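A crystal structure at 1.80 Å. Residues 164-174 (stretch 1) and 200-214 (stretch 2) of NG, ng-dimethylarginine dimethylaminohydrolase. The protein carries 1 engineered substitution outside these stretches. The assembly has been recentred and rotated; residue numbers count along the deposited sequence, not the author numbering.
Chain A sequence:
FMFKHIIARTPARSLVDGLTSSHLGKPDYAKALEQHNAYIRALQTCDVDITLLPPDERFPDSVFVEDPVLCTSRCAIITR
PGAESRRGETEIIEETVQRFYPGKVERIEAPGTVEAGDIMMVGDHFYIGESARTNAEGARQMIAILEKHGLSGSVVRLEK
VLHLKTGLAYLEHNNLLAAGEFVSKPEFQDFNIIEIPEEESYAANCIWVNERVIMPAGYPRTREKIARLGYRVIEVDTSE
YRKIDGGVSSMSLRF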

# COMPACT_ATOMS: atom_id res chain seq x y z
N LEU A 164 7.55 0.49 -4.77
CA LEU A 164 6.94 0.26 -6.07
C LEU A 164 5.58 0.96 -6.22
O LEU A 164 5.31 1.64 -7.21
CB LEU A 164 6.74 -1.24 -6.24
CG LEU A 164 6.20 -1.73 -7.60
CD1 LEU A 164 7.34 -1.74 -8.62
CD2 LEU A 164 5.64 -3.13 -7.43
N LYS A 165 4.70 0.79 -5.21
CA LYS A 165 3.35 1.35 -5.29
C LYS A 165 3.23 2.86 -5.12
O LYS A 165 2.13 3.42 -5.23
CB LYS A 165 2.35 0.57 -4.45
CG LYS A 165 2.11 -0.83 -5.03
CD LYS A 165 0.84 -1.47 -4.48
CE LYS A 165 0.88 -1.66 -2.96
NZ LYS A 165 -0.07 -2.78 -2.59
N THR A 166 4.35 3.54 -4.96
CA THR A 166 4.39 4.99 -4.96
C THR A 166 3.99 5.46 -6.35
O THR A 166 3.37 6.52 -6.52
CB THR A 166 5.81 5.48 -4.70
OG1 THR A 166 6.16 5.24 -3.32
CG2 THR A 166 5.95 6.99 -4.92
N GLY A 167 4.39 4.68 -7.35
CA GLY A 167 4.12 5.04 -8.74
C GLY A 167 3.33 4.03 -9.54
O GLY A 167 3.35 4.07 -10.78
N LEU A 168 2.58 3.16 -8.87
CA LEU A 168 1.81 2.14 -9.59
C LEU A 168 0.61 1.70 -8.77
O LEU A 168 0.67 1.70 -7.53
CB LEU A 168 2.64 0.88 -9.80
CG LEU A 168 3.64 0.74 -10.94
CD1 LEU A 168 4.58 -0.42 -10.64
CD2 LEU A 168 2.87 0.52 -12.24
N ALA A 169 -0.44 1.31 -9.45
CA ALA A 169 -1.65 0.83 -8.81
C ALA A 169 -2.46 -0.02 -9.77
O ALA A 169 -2.82 0.45 -10.84
CB ALA A 169 -2.54 1.99 -8.32
N TYR A 170 -2.78 -1.23 -9.35
CA TYR A 170 -3.61 -2.11 -10.17
C TYR A 170 -5.06 -2.00 -9.77
O TYR A 170 -5.39 -2.16 -8.62
CB TYR A 170 -3.14 -3.57 -10.08
CG TYR A 170 -3.90 -4.51 -10.99
CD1 TYR A 170 -3.94 -4.30 -12.36
CD2 TYR A 170 -4.61 -5.60 -10.48
CE1 TYR A 170 -4.62 -5.15 -13.21
CE2 TYR A 170 -5.32 -6.45 -11.32
CZ TYR A 170 -5.31 -6.22 -12.68
OH TYR A 170 -6.01 -7.07 -13.54
N LEU A 171 -5.95 -1.65 -10.74
CA LEU A 171 -7.35 -1.45 -10.45
C LEU A 171 -8.27 -2.57 -10.97
O LEU A 171 -9.47 -2.35 -11.20
CB LEU A 171 -7.79 -0.12 -11.05
CG LEU A 171 -6.92 1.11 -10.75
CD1 LEU A 171 -7.53 2.34 -11.41
CD2 LEU A 171 -6.79 1.33 -9.23
N GLU A 172 -7.73 -3.78 -11.08
CA GLU A 172 -8.47 -4.95 -11.57
C GLU A 172 -8.84 -4.73 -13.04
O GLU A 172 -8.68 -3.64 -13.59
CB GLU A 172 -9.72 -5.23 -10.71
CG GLU A 172 -9.42 -5.63 -9.27
CD GLU A 172 -8.34 -6.70 -9.13
OE1 GLU A 172 -8.47 -7.77 -9.77
OE2 GLU A 172 -7.40 -6.50 -8.34
N HIS A 173 -9.30 -5.79 -13.70
CA HIS A 173 -9.70 -5.71 -15.12
C HIS A 173 -8.59 -5.25 -16.09
O HIS A 173 -8.88 -4.70 -17.14
CB HIS A 173 -10.94 -4.82 -15.28
CG HIS A 173 -12.01 -5.10 -14.27
ND1 HIS A 173 -12.68 -6.30 -14.21
CD2 HIS A 173 -12.48 -4.34 -13.25
CE1 HIS A 173 -13.55 -6.27 -13.21
NE2 HIS A 173 -13.45 -5.09 -12.61
N ASN A 174 -7.33 -5.48 -15.75
CA ASN A 174 -6.19 -5.15 -16.57
C ASN A 174 -5.86 -3.65 -16.63
O ASN A 174 -5.05 -3.24 -17.42
CB ASN A 174 -6.35 -5.71 -18.01
CG ASN A 174 -5.01 -6.02 -18.66
OD1 ASN A 174 -4.11 -6.54 -18.01
ND2 ASN A 174 -4.87 -5.73 -19.95
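Stretch 2, residues 200-214: ESYAANCIWVNERVI

Stretch 2 runs alongside stretch 1 in the same direction, its 3-10 segment (201-204) beside Thr166 and Gly167 and its first strand (207-209) reaching Leu171, where the CA atoms of Leu171 and Trp208 lie 5.1 Å apart. A type I' turn from Val209 to Arg212 then folds the second strand back on the first; the hairpin pairs internally through Ile207 with Ile214 and Val209 with Arg212, and no direct backbone hydrogen bond joins the two stretches.

Water fills that role. The carbonyl of Thr166 accepts from two waters, one also donating to Tyr202 O and the other to Ser201 O, while a third donates to Tyr170 O (2.9 Å from the water to that atom) and accepts from Trp208 N. Between these bridges Ala204 CB packs 3.7 Å from Gly167 C, and Ala169 CB lies 3.2 Å from Ala204 O.

A direct side-chain hydrogen bond forms at the far end. His173 NE2 donates to both Glu211 OE1 and Glu211 OE2, each at 3.1 Å, and Glu211 OE1 also accepts from Trp208 NE1 at 3.0 Å, so one carboxylate accepts from both His173 NE2 and Trp208 NE1. Glu172 CG covers a face of the indole, 3.5 Å from the centroid of its six-membered ring, and Leu171 CD2 packs 4.2 Å from Val213 CG2.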

# COMPACT_ATOMS: atom_id res chain seq x y z
N GLU A 200 0.46 15.47 -11.47
CA GLU A 200 -0.41 14.62 -10.66
C GLU A 200 0.22 13.29 -10.25
O GLU A 200 -0.51 12.37 -9.85
CB GLU A 200 -1.70 14.31 -11.45
CG GLU A 200 -2.48 15.58 -11.80
CD GLU A 200 -3.94 15.33 -12.10
OE1 GLU A 200 -4.39 14.17 -12.11
OE2 GLU A 200 -4.70 16.31 -12.30
N SER A 201 1.54 13.18 -10.35
CA SER A 201 2.26 11.95 -10.01
C SER A 201 1.82 11.26 -8.73
O SER A 201 1.77 10.03 -8.67
CB SER A 201 3.77 12.22 -9.92
OG SER A 201 4.04 13.12 -8.85
N TYR A 202 1.54 12.03 -7.67
CA TYR A 202 1.10 11.46 -6.39
C TYR A 202 -0.10 10.55 -6.59
O TYR A 202 -0.20 9.51 -5.95
CB TYR A 202 0.72 12.56 -5.40
CG TYR A 202 0.29 12.13 -4.00
CD1 TYR A 202 1.17 11.48 -3.14
CD2 TYR A 202 -0.99 12.40 -3.54
CE1 TYR A 202 0.77 11.11 -1.84
CE2 TYR A 202 -1.40 12.04 -2.27
CZ TYR A 202 -0.51 11.40 -1.42
OH TYR A 202 -0.92 11.04 -0.15
N ALA A 203 -1.00 10.93 -7.50
CA ALA A 203 -2.21 10.14 -7.75
C ALA A 203 -2.03 8.80 -8.44
O ALA A 203 -3.00 8.14 -8.77
CB ALA A 203 -3.28 10.98 -8.46
N ALA A 204 -0.79 8.35 -8.65
CA ALA A 204 -0.57 7.01 -9.19
C ALA A 204 -0.86 6.01 -8.08
O ALA A 204 -1.03 4.81 -8.33
CB ALA A 204 0.84 6.81 -9.67
N ASN A 205 -0.86 6.50 -6.83
CA ASN A 205 -1.17 5.61 -5.71
C ASN A 205 -2.67 5.74 -5.41
O ASN A 205 -3.11 6.80 -4.94
CB ASN A 205 -0.30 5.99 -4.51
CG ASN A 205 -0.42 5.03 -3.33
OD1 ASN A 205 0.57 4.46 -2.87
ND2 ASN A 205 -1.60 4.89 -2.81
N CYS A 206 -3.45 4.73 -5.79
CA CYS A 206 -4.90 4.66 -5.58
C CYS A 206 -5.24 3.23 -5.19
O CYS A 206 -4.43 2.34 -5.38
CB CYS A 206 -5.70 4.99 -6.85
SG CYS A 206 -5.51 6.69 -7.45
N ILE A 207 -6.43 3.02 -4.62
CA ILE A 207 -6.85 1.64 -4.30
C ILE A 207 -8.20 1.23 -4.84
O ILE A 207 -9.20 1.91 -4.68
CB ILE A 207 -6.85 1.36 -2.78
CG1 ILE A 207 -7.68 2.41 -2.03
CG2 ILE A 207 -5.43 1.26 -2.25
CD1 ILE A 207 -7.74 2.14 -0.50
N TRP A 208 -8.22 0.07 -5.49
CA TRP A 208 -9.45 -0.53 -5.94
C TRP A 208 -9.96 -1.30 -4.73
O TRP A 208 -9.19 -2.01 -4.07
CB TRP A 208 -9.19 -1.52 -7.08
CG TRP A 208 -10.40 -2.31 -7.52
CD1 TRP A 208 -11.26 -1.95 -8.53
CD2 TRP A 208 -10.88 -3.53 -6.99
NE1 TRP A 208 -12.25 -2.89 -8.65
CE2 TRP A 208 -12.03 -3.90 -7.72
CE3 TRP A 208 -10.44 -4.39 -5.96
CZ2 TRP A 208 -12.76 -5.05 -7.45
CZ3 TRP A 208 -11.16 -5.56 -5.70
CH2 TRP A 208 -12.30 -5.89 -6.45
N VAL A 209 -11.25 -1.14 -4.42
CA VAL A 209 -11.89 -1.92 -3.36
C VAL A 209 -13.32 -2.22 -3.84
O VAL A 209 -14.20 -1.35 -3.80
CB VAL A 209 -12.02 -1.15 -1.99
CG1 VAL A 209 -12.57 -2.10 -0.92
CG2 VAL A 209 -10.70 -0.54 -1.50
N ASN A 210 -13.56 -3.42 -4.32
CA ASN A 210 -14.91 -3.81 -4.70
C ASN A 210 -15.64 -2.89 -5.71
O ASN A 210 -16.82 -2.54 -5.56
CB ASN A 210 -15.74 -4.00 -3.42
CG ASN A 210 -15.22 -5.16 -2.57
OD1 ASN A 210 -14.38 -5.94 -3.03
ND2 ASN A 210 -15.72 -5.29 -1.33
N GLU A 211 -14.91 -2.51 -6.73
CA GLU A 211 -15.40 -1.66 -7.83
C GLU A 211 -15.46 -0.17 -7.51
O GLU A 211 -15.84 0.63 -8.37
CB GLU A 211 -16.68 -2.19 -8.49
CG GLU A 211 -16.62 -3.60 -9.06
CD GLU A 211 -15.43 -4.00 -9.95
OE1 GLU A 211 -14.66 -3.15 -10.45
OE2 GLU A 211 -15.28 -5.24 -10.12
N ARG A 212 -15.09 0.21 -6.29
CA ARG A 212 -14.92 1.60 -5.90
C ARG A 212 -13.42 1.85 -6.07
O ARG A 212 -12.63 0.89 -5.96
CB ARG A 212 -15.24 1.87 -4.42
CG ARG A 212 -16.16 0.84 -3.74
CD ARG A 212 -17.57 1.11 -3.95
NE ARG A 212 -18.67 0.53 -3.17
CZ ARG A 212 -19.28 -0.65 -3.08
NH1 ARG A 212 -20.34 -0.68 -2.28
NH2 ARG A 212 -18.88 -1.80 -3.66
N VAL A 213 -13.01 3.07 -6.34
CA VAL A 213 -11.57 3.36 -6.39
C VAL A 213 -11.39 4.58 -5.50
O VAL A 213 -11.99 5.64 -5.74
CB VAL A 213 -10.97 3.57 -7.78
CG1 VAL A 213 -9.57 4.17 -7.63
CG2 VAL A 213 -10.84 2.27 -8.55
N ILE A 214 -10.60 4.41 -4.44
CA ILE A 214 -10.36 5.51 -3.50
C ILE A 214 -9.07 6.20 -3.91
O ILE A 214 -8.04 5.52 -4.10
CB ILE A 214 -10.31 5.00 -2.05
CG1 ILE A 214 -11.71 4.49 -1.63
CG2 ILE A 214 -9.88 6.12 -1.11
CD1 ILE A 214 -11.75 3.76 -0.30
O HOH W 1 2.30 8.36 -4.82
O HOH W 2 4.12 8.43 -7.92
O HOH W 3 -5.61 -1.06 -5.97